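RabGDI protein (Plasmodium falciparum 3D7, PDB 3P1W) probably acts as a Rab GDP-dissociation inhibitor, keeping Rab GTPases in their GDP-bound state and so serving intracellular membrane transport. Local coordinates at residues Gly29-Ile34 against Val429-Asp434; Leu49-Tyr54 against Asp309-Met314; Ile323-Arg328 against Ile412-Val417; Asp22-Gly27 against Ala301-Val306. One frame throughout, in Å; residues are numbered along the deposited sequence.

Interaction 1 (Gly29-Ile34 against Val429-Asp434)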
loop_
_atom_site.group_PDB
_atom_site.type_symbol
_atom_site.label_atom_id
_atom_site.label_comp_id
_atom_site.label_asym_id
_atom_site.label_seq_id
_atom_site.Cartn_x
_atom_site.Cartn_y
_atom_site.Cartn_z
ATOM N N GLY A 29 9.783 -4.658 9.044
ATOM C CA GLY A 29 8.668 -4.334 8.150
ATOM C C GLY A 29 9.131 -3.193 7.269
ATOM O O GLY A 29 10.127 -2.496 7.577
ATOM N N LEU A 30 8.434 -3.016 6.161
ATOM C CA LEU A 30 8.775 -2.017 5.167
ATOM C C LEU A 30 8.909 -0.626 5.759
ATOM O O LEU A 30 9.910 0.062 5.510
ATOM C CB LEU A 30 7.738 -2.034 4.016
ATOM C CG LEU A 30 7.775 -3.290 3.144
ATOM C CD1 LEU A 30 6.607 -3.238 2.139
ATOM C CD2 LEU A 30 9.121 -3.437 2.435
ATOM N N LYS A 31 7.952 -0.204 6.580
ATOM C CA LYS A 31 8.037 1.132 7.179
ATOM C C LYS A 31 9.324 1.323 8.016
ATOM O O LYS A 31 9.996 2.355 7.911
ATOM C CB LYS A 31 6.836 1.415 8.060
ATOM C CG LYS A 31 5.475 1.576 7.323
ATOM C CD LYS A 31 4.361 1.603 8.361
ATOM C CE LYS A 31 3.001 1.739 7.780
ATOM N NZ LYS A 31 1.967 1.969 8.823
ATOM N N GLU A 32 9.646 0.324 8.824
ATOM C CA GLU A 32 10.867 0.372 9.660
ATOM C C GLU A 32 12.137 0.474 8.808
ATOM O O GLU A 32 13.063 1.245 9.126
ATOM C CB GLU A 32 10.932 -0.844 10.568
ATOM C CG GLU A 32 10.106 -0.712 11.868
ATOM C CD GLU A 32 8.590 -0.881 11.669
ATOM O OE1 GLU A 32 8.186 -1.557 10.702
ATOM O OE2 GLU A 32 7.813 -0.333 12.485
ATOM N N CYS A 33 12.190 -0.325 7.745
ATOM C CA CYS A 33 13.328 -0.313 6.830
ATOM C C CYS A 33 13.497 1.050 6.139
ATOM O O CYS A 33 14.617 1.608 6.071
ATOM C CB CYS A 33 13.170 -1.392 5.799
ATOM S SG CYS A 33 13.338 -3.032 6.470
ATOM N N ILE A 34 12.386 1.601 5.653
ATOM C CA ILE A 34 12.395 2.917 4.985
ATOM C C ILE A 34 12.853 4.031 5.935
ATOM O O ILE A 34 13.727 4.869 5.581
ATOM C CB ILE A 34 10.986 3.244 4.368
ATOM C CG1 ILE A 34 10.655 2.233 3.267
ATOM C CG2 ILE A 34 10.956 4.666 3.850
ATOM C CD1 ILE A 34 9.146 2.140 2.861
ATOM N N VAL A 429 5.604 4.322 17.302
ATOM C CA VAL A 429 5.060 3.044 16.855
ATOM C C VAL A 429 4.401 3.198 15.481
ATOM O O VAL A 429 3.567 4.070 15.285
ATOM C CB VAL A 429 4.053 2.451 17.870
ATOM C CG1 VAL A 429 3.599 1.085 17.430
ATOM C CG2 VAL A 429 4.713 2.323 19.289
ATOM N N THR A 430 4.814 2.373 14.533
ATOM C CA THR A 430 4.170 2.351 13.196
ATOM C C THR A 430 2.774 1.727 13.298
ATOM O O THR A 430 2.547 0.799 14.080
ATOM C CB THR A 430 5.015 1.617 12.153
ATOM O OG1 THR A 430 5.319 0.292 12.590
ATOM C CG2 THR A 430 6.310 2.391 11.841
ATOM N N SER A 431 1.842 2.244 12.509
ATOM C CA SER A 431 0.515 1.639 12.404
ATOM C C SER A 431 0.564 0.328 11.621
ATOM O O SER A 431 1.469 0.075 10.805
ATOM C CB SER A 431 -0.484 2.643 11.782
ATOM O OG SER A 431 -0.145 2.909 10.433
ATOM N N SER A 432 -0.421 -0.526 11.838
ATOM C CA SER A 432 -0.513 -1.751 11.071
ATOM C C SER A 432 -0.826 -1.403 9.620
ATOM O O SER A 432 -1.439 -0.371 9.368
ATOM C CB SER A 432 -1.613 -2.640 11.613
ATOM O OG SER A 432 -1.461 -2.824 13.009
ATOM N N TYR A 433 -0.381 -2.256 8.694
ATOM C CA TYR A 433 -0.673 -2.080 7.260
ATOM C C TYR A 433 -2.173 -2.281 7.030
ATOM O O TYR A 433 -2.751 -3.251 7.509
ATOM C CB TYR A 433 0.153 -3.023 6.371
ATOM C CG TYR A 433 1.618 -2.755 6.506
ATOM C CD1 TYR A 433 2.247 -1.784 5.745
ATOM C CD2 TYR A 433 2.350 -3.395 7.499
ATOM C CE1 TYR A 433 3.576 -1.490 5.945
ATOM C CE2 TYR A 433 3.680 -3.105 7.707
ATOM C CZ TYR A 433 4.281 -2.157 6.923
ATOM O OH TYR A 433 5.595 -1.850 7.159
ATOM N N ASP A 434 -2.771 -1.330 6.315
ATOM C CA ASP A 434 -4.224 -1.386 6.010
ATOM C C ASP A 434 -4.519 -2.165 4.733
ATOM O O ASP A 434 -3.621 -2.668 4.038
ATOM C CB ASP A 434 -4.813 0.039 6.007
ATOM C CG ASP A 434 -4.376 0.861 4.816
ATOM O OD1 ASP A 434 -3.970 0.289 3.776
ATOM O OD2 ASP A 434 -4.454 2.106 4.889
HETATM O O HOH W 1 -0.493 1.833 7.442
HETATM O O HOH W 2 5.902 -1.999 9.694
#
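Lys31 runs across the ring of Tyr433, the two side chains sliding past each other in opposite directions. Beyond CG the lysine is extended (chi2 170°), and its CG lies 3.4 Å from Tyr433 OH while CE passes near CE1 of the ring. NZ then stands 18° off the ring normal and 5.0 Å from the ring centroid of Tyr433, the geometry of a cation-pi contact. The ammonium also donates to Ser431 O (NZ-O 2.8 Å) and to a water that in turn donates to Ser432 O. Asp445 of helix 440-454 adds a salt bridge to NZ. At the tip of the tyrosine, OH accepts the backbone N-H of Lys31 in an almost straight bond (N-OH 2.9 Å, 176°).

That N-H belongs to the first turn of helix 30-41, with Gly29 as its N-cap. Gly27 and Gly29 begin a sequence resembling the glycine-rich turn between the first strand and helix of Rossmann-like dinucleotide-binding folds, to which the GDI family is related. Here a tyrosine hydroxyl takes one of the amides at the helix start.

Thr430 packs against the aliphatic part of Lys31, its CB 3.8 Å from Lys31 CD. Its hydroxyl meets Glu32 tip to tip, OG1 donating to the syn lone pair of OE2 at 2.6 Å. The other carboxylate oxygen, Glu32 OE1, accepts from a second water, 2.5 Å away, which is also hydrogen-bonded to Tyr433 OH, so both oxygens of the buried carboxylate have a partner.

Interaction 2 (Leu49-Tyr54 against Asp309-Met314)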
loop_
_atom_site.group_PDB
_atom_site.type_symbol
_atom_site.label_atom_id
_atom_site.label_comp_id
_atom_site.label_asym_id
_atom_site.label_seq_id
_atom_site.Cartn_x
_atom_site.Cartn_y
_atom_site.Cartn_z
ATOM N N LEU A 49 16.939 -4.207 14.816
ATOM C CA LEU A 49 16.832 -5.537 15.419
ATOM C C LEU A 49 15.508 -6.174 15.072
ATOM O O LEU A 49 14.484 -5.487 15.076
ATOM C CB LEU A 49 16.895 -5.436 16.953
ATOM C CG LEU A 49 18.120 -4.700 17.485
ATOM C CD1 LEU A 49 18.075 -4.664 19.006
ATOM C CD2 LEU A 49 19.378 -5.381 16.988
ATOM N N ASP A 50 15.520 -7.488 14.836
ATOM C CA ASP A 50 14.307 -8.237 14.550
ATOM C C ASP A 50 14.381 -9.597 15.223
ATOM O O ASP A 50 15.389 -10.316 15.108
ATOM C CB ASP A 50 14.146 -8.390 13.024
ATOM C CG ASP A 50 12.726 -8.819 12.595
ATOM O OD1 ASP A 50 12.055 -9.589 13.305
ATOM O OD2 ASP A 50 12.293 -8.337 11.539
ATOM N N ARG A 51 13.313 -9.958 15.921
ATOM C CA ARG A 51 13.242 -11.251 16.590
ATOM C C ARG A 51 13.221 -12.445 15.623
ATOM O O ARG A 51 13.595 -13.545 15.994
ATOM C CB ARG A 51 12.020 -11.302 17.507
ATOM C CG ARG A 51 10.685 -11.376 16.782
ATOM C CD ARG A 51 9.500 -11.581 17.729
ATOM N NE ARG A 51 9.130 -10.362 18.437
ATOM C CZ ARG A 51 8.325 -9.403 17.965
ATOM N NH1 ARG A 51 7.801 -9.470 16.753
ATOM N NH2 ARG A 51 8.049 -8.356 18.722
ATOM N N ASN A 52 12.746 -12.215 14.397
ATOM C CA ASN A 52 12.547 -13.263 13.416
ATOM C C ASN A 52 13.845 -13.664 12.733
ATOM O O ASN A 52 14.794 -12.873 12.701
ATOM C CB ASN A 52 11.559 -12.775 12.331
ATOM C CG ASN A 52 10.162 -12.513 12.866
ATOM O OD1 ASN A 52 9.702 -13.181 13.791
ATOM N ND2 ASN A 52 9.473 -11.536 12.267
ATOM N N PRO A 53 13.879 -14.879 12.139
ATOM C CA PRO A 53 15.031 -15.310 11.333
ATOM C C PRO A 53 15.004 -14.884 9.859
ATOM O O PRO A 53 15.889 -15.271 9.108
ATOM C CB PRO A 53 15.002 -16.845 11.465
ATOM C CG PRO A 53 13.576 -17.188 11.681
ATOM C CD PRO A 53 12.889 -15.959 12.294
ATOM N N TYR A 54 14.029 -14.061 9.473
ATOM C CA TYR A 54 13.856 -13.561 8.100
ATOM C C TYR A 54 13.523 -12.060 8.205
ATOM O O TYR A 54 13.033 -11.617 9.235
ATOM C CB TYR A 54 12.689 -14.316 7.418
ATOM C CG TYR A 54 11.400 -14.226 8.204
ATOM C CD1 TYR A 54 10.556 -13.125 8.080
ATOM C CD2 TYR A 54 11.041 -15.221 9.097
ATOM C CE1 TYR A 54 9.384 -13.031 8.808
ATOM C CE2 TYR A 54 9.865 -15.143 9.832
ATOM C CZ TYR A 54 9.040 -14.046 9.686
ATOM O OH TYR A 54 7.884 -13.959 10.434
ATOM N N ASP A 309 7.294 -1.596 15.332
ATOM C CA ASP A 309 5.923 -1.985 14.981
ATOM C C ASP A 309 5.141 -2.383 16.245
ATOM O O ASP A 309 5.734 -2.549 17.320
ATOM C CB ASP A 309 5.943 -3.040 13.880
ATOM C CG ASP A 309 6.378 -4.399 14.344
ATOM O OD1 ASP A 309 5.610 -5.082 15.049
ATOM O OD2 ASP A 309 7.452 -4.824 13.903
ATOM N N PRO A 310 3.812 -2.534 16.139
ATOM C CA PRO A 310 2.999 -2.769 17.309
ATOM C C PRO A 310 3.353 -4.035 18.104
ATOM O O PRO A 310 3.125 -4.077 19.327
ATOM C CB PRO A 310 1.558 -2.823 16.734
ATOM C CG PRO A 310 1.610 -1.971 15.552
ATOM C CD PRO A 310 2.976 -2.306 14.936
ATOM N N SER A 311 3.953 -5.025 17.462
ATOM C CA SER A 311 4.279 -6.268 18.146
ATOM C C SER A 311 5.319 -6.093 19.238
ATOM O O SER A 311 5.428 -6.972 20.105
ATOM C CB SER A 311 4.748 -7.365 17.181
ATOM O OG SER A 311 6.020 -7.133 16.661
ATOM N N TYR A 312 6.081 -5.007 19.190
ATOM C CA TYR A 312 7.135 -4.750 20.182
ATOM C C TYR A 312 6.673 -3.971 21.409
ATOM O O TYR A 312 7.454 -3.810 22.384
ATOM C CB TYR A 312 8.344 -4.076 19.518
ATOM C CG TYR A 312 9.096 -5.025 18.653
ATOM C CD1 TYR A 312 10.075 -5.866 19.174
ATOM C CD2 TYR A 312 8.820 -5.100 17.273
ATOM C CE1 TYR A 312 10.769 -6.758 18.363
ATOM C CE2 TYR A 312 9.498 -5.987 16.467
ATOM C CZ TYR A 312 10.461 -6.819 17.005
ATOM O OH TYR A 312 11.111 -7.706 16.160
ATOM N N VAL A 313 5.410 -3.555 21.425
ATOM C CA VAL A 313 4.879 -2.753 22.521
ATOM C C VAL A 313 3.613 -3.334 23.106
ATOM O O VAL A 313 2.825 -2.623 23.746
ATOM C CB VAL A 313 4.644 -1.273 22.088
ATOM C CG1 VAL A 313 5.973 -0.568 21.749
ATOM C CG2 VAL A 313 3.648 -1.170 20.876
ATOM N N MET A 314 3.438 -4.645 22.956
ATOM C CA MET A 314 2.206 -5.275 23.423
ATOM C C MET A 314 2.136 -5.349 24.950
ATOM O O MET A 314 1.047 -5.541 25.492
ATOM C CB MET A 314 2.069 -6.681 22.840
ATOM C CG MET A 314 1.884 -6.720 21.360
ATOM S SD MET A 314 0.302 -6.043 20.849
ATOM C CE MET A 314 -0.722 -7.457 21.224
HETATM O O HOH W 3 9.811 -8.639 13.975
#
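Ser311 OG is gripped by two nitrogens of Arg51 and by a carboxylate. NH1 and NH2 approach end-on, at 2.9 Å and 3.1 Å from OG, which lies 5° out of the guanidinium plane. The serine hydroxyl donates in turn to Asp309 OD1 (OG-OD1 2.6 Å), and the same OD1 accepts the backbone N of Ser311, closing an Asx turn.

With its edge spent on the serine, the guanidinium offers a face to Tyr312. The planes are 18° apart and the centres of the two groups 3.8 Å apart, a flat stack in which NH2 sits over the middle of the ring; a bend at chi3 (76°) turns NE out of line with the chain before it. Tyr312 OH reaches the backbone, accepting from Arg51 N at 3.2 Å, and a water joins it to Asp50 OD1. Asp50 OD2 is held by Thr28.

The two loops follow strands 46-49 and 305-308, so the contact spans the carboxyl ends of parallel strands in the Rossmann-like sheet. Since the hydroxyl proton goes to Asp309, the serine oxygen can act purely as acceptor toward Arg51; the bond to Asp309 would polarise the hydroxyl and make its oxygen a better acceptor, while the ring's pi electrons would stabilise the cation from one face.

Interaction 3 (Ile323-Arg328 against Ile412-Val417)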
loop_
_atom_site.group_PDB
_atom_site.type_symbol
_atom_site.label_atom_id
_atom_site.label_comp_id
_atom_site.label_asym_id
_atom_site.label_seq_id
_atom_site.Cartn_x
_atom_site.Cartn_y
_atom_site.Cartn_z
ATOM N N ILE A 323 -8.100 -0.707 16.083
ATOM C CA ILE A 323 -9.207 -0.036 15.380
ATOM C C ILE A 323 -10.050 -0.960 14.516
ATOM O O ILE A 323 -11.025 -0.500 13.887
ATOM C CB ILE A 323 -8.731 1.152 14.503
ATOM C CG1 ILE A 323 -7.769 0.714 13.375
ATOM C CG2 ILE A 323 -8.121 2.226 15.371
ATOM C CD1 ILE A 323 -7.459 1.831 12.339
ATOM N N GLY A 324 -9.671 -2.239 14.463
ATOM C CA GLY A 324 -10.337 -3.197 13.588
ATOM C C GLY A 324 -9.432 -4.353 13.194
ATOM O O GLY A 324 -8.445 -4.652 13.890
ATOM N N GLN A 325 -9.814 -5.039 12.124
ATOM C CA GLN A 325 -9.024 -6.146 11.554
ATOM C C GLN A 325 -9.015 -6.034 10.036
ATOM O O GLN A 325 -9.923 -5.452 9.448
ATOM C CB GLN A 325 -9.629 -7.515 11.929
ATOM C CG GLN A 325 -9.584 -7.861 13.412
ATOM C CD GLN A 325 -9.906 -9.308 13.683
ATOM O OE1 GLN A 325 -10.956 -9.791 13.298
ATOM N NE2 GLN A 325 -9.004 -10.002 14.367
ATOM N N VAL A 326 -7.997 -6.626 9.429
ATOM C CA VAL A 326 -7.859 -6.729 7.977
ATOM C C VAL A 326 -7.819 -8.222 7.607
ATOM O O VAL A 326 -7.263 -9.027 8.363
ATOM C CB VAL A 326 -6.613 -5.979 7.471
ATOM C CG1 VAL A 326 -5.286 -6.470 8.178
ATOM C CG2 VAL A 326 -6.488 -6.147 5.947
ATOM N N ILE A 327 -8.451 -8.603 6.478
ATOM C CA ILE A 327 -8.324 -9.936 5.926
ATOM C C ILE A 327 -7.634 -9.811 4.588
ATOM O O ILE A 327 -7.918 -8.878 3.806
ATOM C CB ILE A 327 -9.710 -10.659 5.821
ATOM C CG1 ILE A 327 -9.535 -12.061 5.231
ATOM C CG2 ILE A 327 -10.742 -9.792 5.022
ATOM C CD1 ILE A 327 -10.817 -12.966 5.396
ATOM N N ARG A 328 -6.645 -10.668 4.380
ATOM C CA ARG A 328 -6.006 -10.850 3.093
ATOM C C ARG A 328 -6.042 -12.305 2.708
ATOM O O ARG A 328 -5.733 -13.182 3.509
ATOM C CB ARG A 328 -4.536 -10.358 3.083
ATOM C CG ARG A 328 -4.381 -8.903 3.404
ATOM C CD ARG A 328 -2.991 -8.370 3.167
ATOM N NE ARG A 328 -2.947 -6.960 3.548
ATOM C CZ ARG A 328 -2.763 -6.513 4.805
ATOM N NH1 ARG A 328 -2.535 -7.355 5.802
ATOM N NH2 ARG A 328 -2.788 -5.220 5.061
ATOM N N ILE A 412 -5.952 -13.171 8.808
ATOM C CA ILE A 412 -6.693 -12.095 9.427
ATOM C C ILE A 412 -5.842 -11.475 10.529
ATOM O O ILE A 412 -5.291 -12.197 11.391
ATOM C CB ILE A 412 -8.035 -12.587 9.987
ATOM C CG1 ILE A 412 -8.919 -13.122 8.862
ATOM C CG2 ILE A 412 -8.752 -11.435 10.744
ATOM C CD1 ILE A 412 -10.124 -13.992 9.371
ATOM N N SER A 413 -5.653 -10.168 10.464
ATOM C CA SER A 413 -4.741 -9.468 11.382
ATOM C C SER A 413 -5.449 -8.304 12.089
ATOM O O SER A 413 -6.285 -7.603 11.485
ATOM C CB SER A 413 -3.532 -8.931 10.610
ATOM O OG SER A 413 -2.807 -9.962 9.950
ATOM N N ASP A 414 -5.061 -8.046 13.346
ATOM C CA ASP A 414 -5.544 -6.874 14.055
ATOM C C ASP A 414 -4.881 -5.624 13.491
ATOM O O ASP A 414 -3.713 -5.645 13.100
ATOM C CB ASP A 414 -5.280 -6.981 15.572
ATOM C CG ASP A 414 -6.065 -8.088 16.245
ATOM O OD1 ASP A 414 -7.189 -8.433 15.842
ATOM O OD2 ASP A 414 -5.529 -8.630 17.225
ATOM N N LEU A 415 -5.647 -4.548 13.408
ATOM C CA LEU A 415 -5.167 -3.239 12.975
ATOM C C LEU A 415 -5.002 -2.338 14.181
ATOM O O LEU A 415 -5.979 -2.082 14.913
ATOM C CB LEU A 415 -6.159 -2.571 12.014
ATOM C CG LEU A 415 -6.391 -3.246 10.662
ATOM C CD1 LEU A 415 -7.567 -2.594 9.897
ATOM C CD2 LEU A 415 -5.087 -3.231 9.828
ATOM N N TYR A 416 -3.754 -1.890 14.387
ATOM C CA TYR A 416 -3.397 -0.937 15.411
ATOM C C TYR A 416 -2.973 0.395 14.830
ATOM O O TYR A 416 -2.397 0.479 13.727
ATOM C CB TYR A 416 -2.235 -1.451 16.249
ATOM C CG TYR A 416 -2.585 -2.659 17.036
ATOM C CD1 TYR A 416 -3.342 -2.551 18.208
ATOM C CD2 TYR A 416 -2.159 -3.922 16.634
ATOM C CE1 TYR A 416 -3.647 -3.679 18.972
ATOM C CE2 TYR A 416 -2.498 -5.059 17.367
ATOM C CZ TYR A 416 -3.230 -4.920 18.544
ATOM O OH TYR A 416 -3.554 -6.040 19.302
ATOM N N VAL A 417 -3.289 1.430 15.582
ATOM C CA VAL A 417 -2.697 2.728 15.390
ATOM C C VAL A 417 -2.042 3.161 16.690
ATOM O O VAL A 417 -2.341 2.638 17.751
ATOM C CB VAL A 417 -3.735 3.779 14.927
ATOM C CG1 VAL A 417 -4.378 3.388 13.547
ATOM C CG2 VAL A 417 -4.816 4.045 15.996
#
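Val326 and Leu415 form the tight side of this antiparallel strand pair: the side chains cross at about a right angle, with Val326 CG1 3.6 Å from Leu415 CD2. The valine's CG1 lies between its backbone N and carbonyl carbon (chi1 56°), which also brings it to 3.6 Å from Ser413 O. The backbones beside them are bound twice, Val326 N to Ser413 O (2.8 Å) and Ser413 N to Val326 O (2.9 Å), both donors nearly along the C=O axis. Further on, the pattern becomes irregular: Leu415 serves two successive residues, its O accepting from Ile323 N and its N donating to Gly324 O.

Strand 320-333 has strand 405-418 on one edge and strand 378-385 on the other, within the large mixed sheet distinct from the Rossmann-like one.

Around Gln325, Asp414 and Ile412 the contact is more open to solvent; towards Ile327, Pro391 of helix 391-394 packs on it. Ile412 CG1 meets Ile327 CG1 at 3.8 Å, and its CG2 lies beside the glutamine amide. Gln325 and Asp414 run side by side with end planes 28° apart, NE2 donating to OD1 at 2.8 Å. That oxygen also forms a salt bridge with Lys322, so an amide and an ammonium both feed one carboxylate oxygen, which should stabilise its ionised form.

Interaction 4 (Asp22-Gly27 against Ala301-Val306)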
loop_
_atom_site.group_PDB
_atom_site.type_symbol
_atom_site.label_atom_id
_atom_site.label_comp_id
_atom_site.label_asym_id
_atom_site.label_seq_id
_atom_site.Cartn_x
_atom_site.Cartn_y
_atom_site.Cartn_z
ATOM N N ASP A 22 21.420 6.792 18.242
ATOM C CA ASP A 22 20.404 7.834 18.163
ATOM C C ASP A 22 19.016 7.178 18.181
ATOM O O ASP A 22 18.142 7.566 18.957
ATOM C CB ASP A 22 20.594 8.675 16.903
ATOM C CG ASP A 22 21.868 9.512 16.955
ATOM O OD1 ASP A 22 22.057 10.205 17.968
ATOM O OD2 ASP A 22 22.669 9.457 15.996
ATOM N N VAL A 23 18.835 6.171 17.332
ATOM C CA VAL A 23 17.555 5.466 17.241
ATOM C C VAL A 23 17.822 3.968 17.175
ATOM O O VAL A 23 18.713 3.522 16.447
ATOM C CB VAL A 23 16.748 5.902 16.006
ATOM C CG1 VAL A 23 15.345 5.257 16.003
ATOM C CG2 VAL A 23 16.611 7.422 15.952
ATOM N N ILE A 24 17.066 3.199 17.954
ATOM C CA ILE A 24 17.008 1.747 17.769
ATOM C C ILE A 24 15.637 1.423 17.128
ATOM O O ILE A 24 14.589 1.936 17.539
ATOM C CB ILE A 24 17.211 0.964 19.071
ATOM C CG1 ILE A 24 18.609 1.226 19.645
ATOM C CG2 ILE A 24 17.010 -0.552 18.854
ATOM C CD1 ILE A 24 18.837 0.579 20.999
ATOM N N ILE A 25 15.681 0.588 16.106
ATOM C CA ILE A 25 14.499 0.262 15.322
ATOM C C ILE A 25 14.218 -1.207 15.523
ATOM O O ILE A 25 15.126 -2.015 15.385
ATOM C CB ILE A 25 14.684 0.613 13.807
ATOM C CG1 ILE A 25 14.875 2.121 13.583
ATOM C CG2 ILE A 25 13.423 0.221 13.017
ATOM C CD1 ILE A 25 16.318 2.590 13.540
ATOM N N LEU A 26 12.970 -1.562 15.865
ATOM C CA LEU A 26 12.617 -2.932 16.154
ATOM C C LEU A 26 11.603 -3.381 15.100
ATOM O O LEU A 26 10.553 -2.760 14.967
ATOM C CB LEU A 26 12.019 -3.047 17.551
ATOM C CG LEU A 26 12.860 -2.457 18.688
ATOM C CD1 LEU A 26 12.112 -2.627 19.992
ATOM C CD2 LEU A 26 14.227 -3.100 18.753
ATOM N N GLY A 27 11.943 -4.444 14.371
ATOM C CA GLY A 27 11.133 -4.965 13.263
ATOM C C GLY A 27 11.765 -4.526 11.957
ATOM O O GLY A 27 12.330 -3.427 11.891
ATOM N N ALA A 301 21.754 -1.975 24.933
ATOM C CA ALA A 301 22.191 -0.767 24.241
ATOM C C ALA A 301 21.318 0.393 24.683
ATOM O O ALA A 301 20.143 0.205 25.035
ATOM C CB ALA A 301 22.112 -0.945 22.723
ATOM N N TYR A 302 21.882 1.586 24.653
ATOM C CA TYR A 302 21.162 2.784 25.039
ATOM C C TYR A 302 20.791 3.566 23.775
ATOM O O TYR A 302 21.408 3.385 22.724
ATOM C CB TYR A 302 21.988 3.587 26.053
ATOM C CG TYR A 302 22.081 2.871 27.383
ATOM C CD1 TYR A 302 21.053 2.971 28.322
ATOM C CD2 TYR A 302 23.165 2.048 27.684
ATOM C CE1 TYR A 302 21.112 2.295 29.536
ATOM C CE2 TYR A 302 23.236 1.370 28.902
ATOM C CZ TYR A 302 22.202 1.502 29.820
ATOM O OH TYR A 302 22.254 0.841 31.022
ATOM N N CYS A 303 19.730 4.368 23.862
ATOM C CA CYS A 303 19.243 5.129 22.714
ATOM C C CYS A 303 18.393 6.309 23.158
ATOM O O CYS A 303 17.942 6.371 24.305
ATOM C CB CYS A 303 18.444 4.225 21.763
ATOM S SG CYS A 303 17.037 3.424 22.559
ATOM N N ASP A 304 18.217 7.262 22.256
ATOM C CA ASP A 304 17.405 8.453 22.527
ATOM C C ASP A 304 15.976 8.265 22.012
ATOM O O ASP A 304 15.039 8.879 22.536
ATOM C CB ASP A 304 18.034 9.690 21.868
ATOM C CG ASP A 304 19.421 9.996 22.411
ATOM O OD1 ASP A 304 19.656 9.778 23.617
ATOM O OD2 ASP A 304 20.276 10.446 21.628
ATOM N N LYS A 305 15.817 7.435 20.982
ATOM C CA LYS A 305 14.496 7.131 20.434
ATOM C C LYS A 305 14.394 5.702 19.969
ATOM O O LYS A 305 15.394 5.071 19.625
ATOM C CB LYS A 305 14.172 8.074 19.255
ATOM C CG LYS A 305 14.273 9.581 19.609
ATOM C CD LYS A 305 13.944 10.477 18.430
ATOM C CE LYS A 305 14.271 11.949 18.683
ATOM N NZ LYS A 305 13.694 12.505 19.952
ATOM N N VAL A 306 13.154 5.211 19.897
ATOM C CA VAL A 306 12.888 3.910 19.333
ATOM C C VAL A 306 11.793 4.059 18.259
ATOM O O VAL A 306 10.866 4.848 18.423
ATOM C CB VAL A 306 12.409 2.913 20.417
ATOM C CG1 VAL A 306 11.817 1.633 19.806
ATOM C CG2 VAL A 306 13.534 2.550 21.366
#
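The parallel part of the Rossmann-like sheet includes strand 20-26, the first in the chain, which lies between strands 46-49 and 305-308. Two parallel bridges, Val23 with Lys305 and Ile24 with Val306, fix the register. Ile24 N donates to Lys305 O at 3.0 Å with an N-H...O angle of 157°, and the same oxygen receives a CA-H contact from Val23 CA at 3.2 Å. A matching CA-H contact joins Val306 CA to Ile24 O.

Where 301-306 turns a corner at Asp304, Asp22 O takes two successive amides: Lys305 N at 3.1 Å and, weakly, Asp304 N at 3.3 Å. The corner brings strand 300-303 round to the Ile24 side chain. With CG1 beside its backbone N (chi1 -63°), Ile24 lays CG1 against Cys303 CB at 3.7 Å, and CD1 continues to Ala301 CB. Phe282 of strand 279-284 packs on Val306 and Leu26 on this face, whereas helix 30-41 lies against Val23 and Ile25 on the other.

Near the corner, the carboxylates of Asp22 and Asp304 run side by side with planes 41° apart; Asp22 OD2 accepts from Lys45 N, and Asp22 OD1 stands 4.1 Å from Asp304 OD2.

In the fold
From the N terminus the chain opens interaction 4 at 22-27, interaction 1 at 29-34 and interaction 2 at 49-54. Interaction 4 closes at 301-306 and interaction 2 at 309-314, so the two cross. Interaction 3 then opens at 323-328 and closes at 412-417, before 429-434 closes interaction 1; interactions 2 and 3 therefore nest within its loop, while interaction 4 crosses it. Interactions 2 and 4 share the Rossmann-like sheet, where Leu49 bonds to Ile25 and Gly27. Residues 429-434 tie that sheet to the large mixed one: Ser432 OG meets Tyr416 N, and Arg328 NH2 reaches Asp434 O. Interactions 3 and 4 do not touch, their nearest atoms being about 13 Å apart.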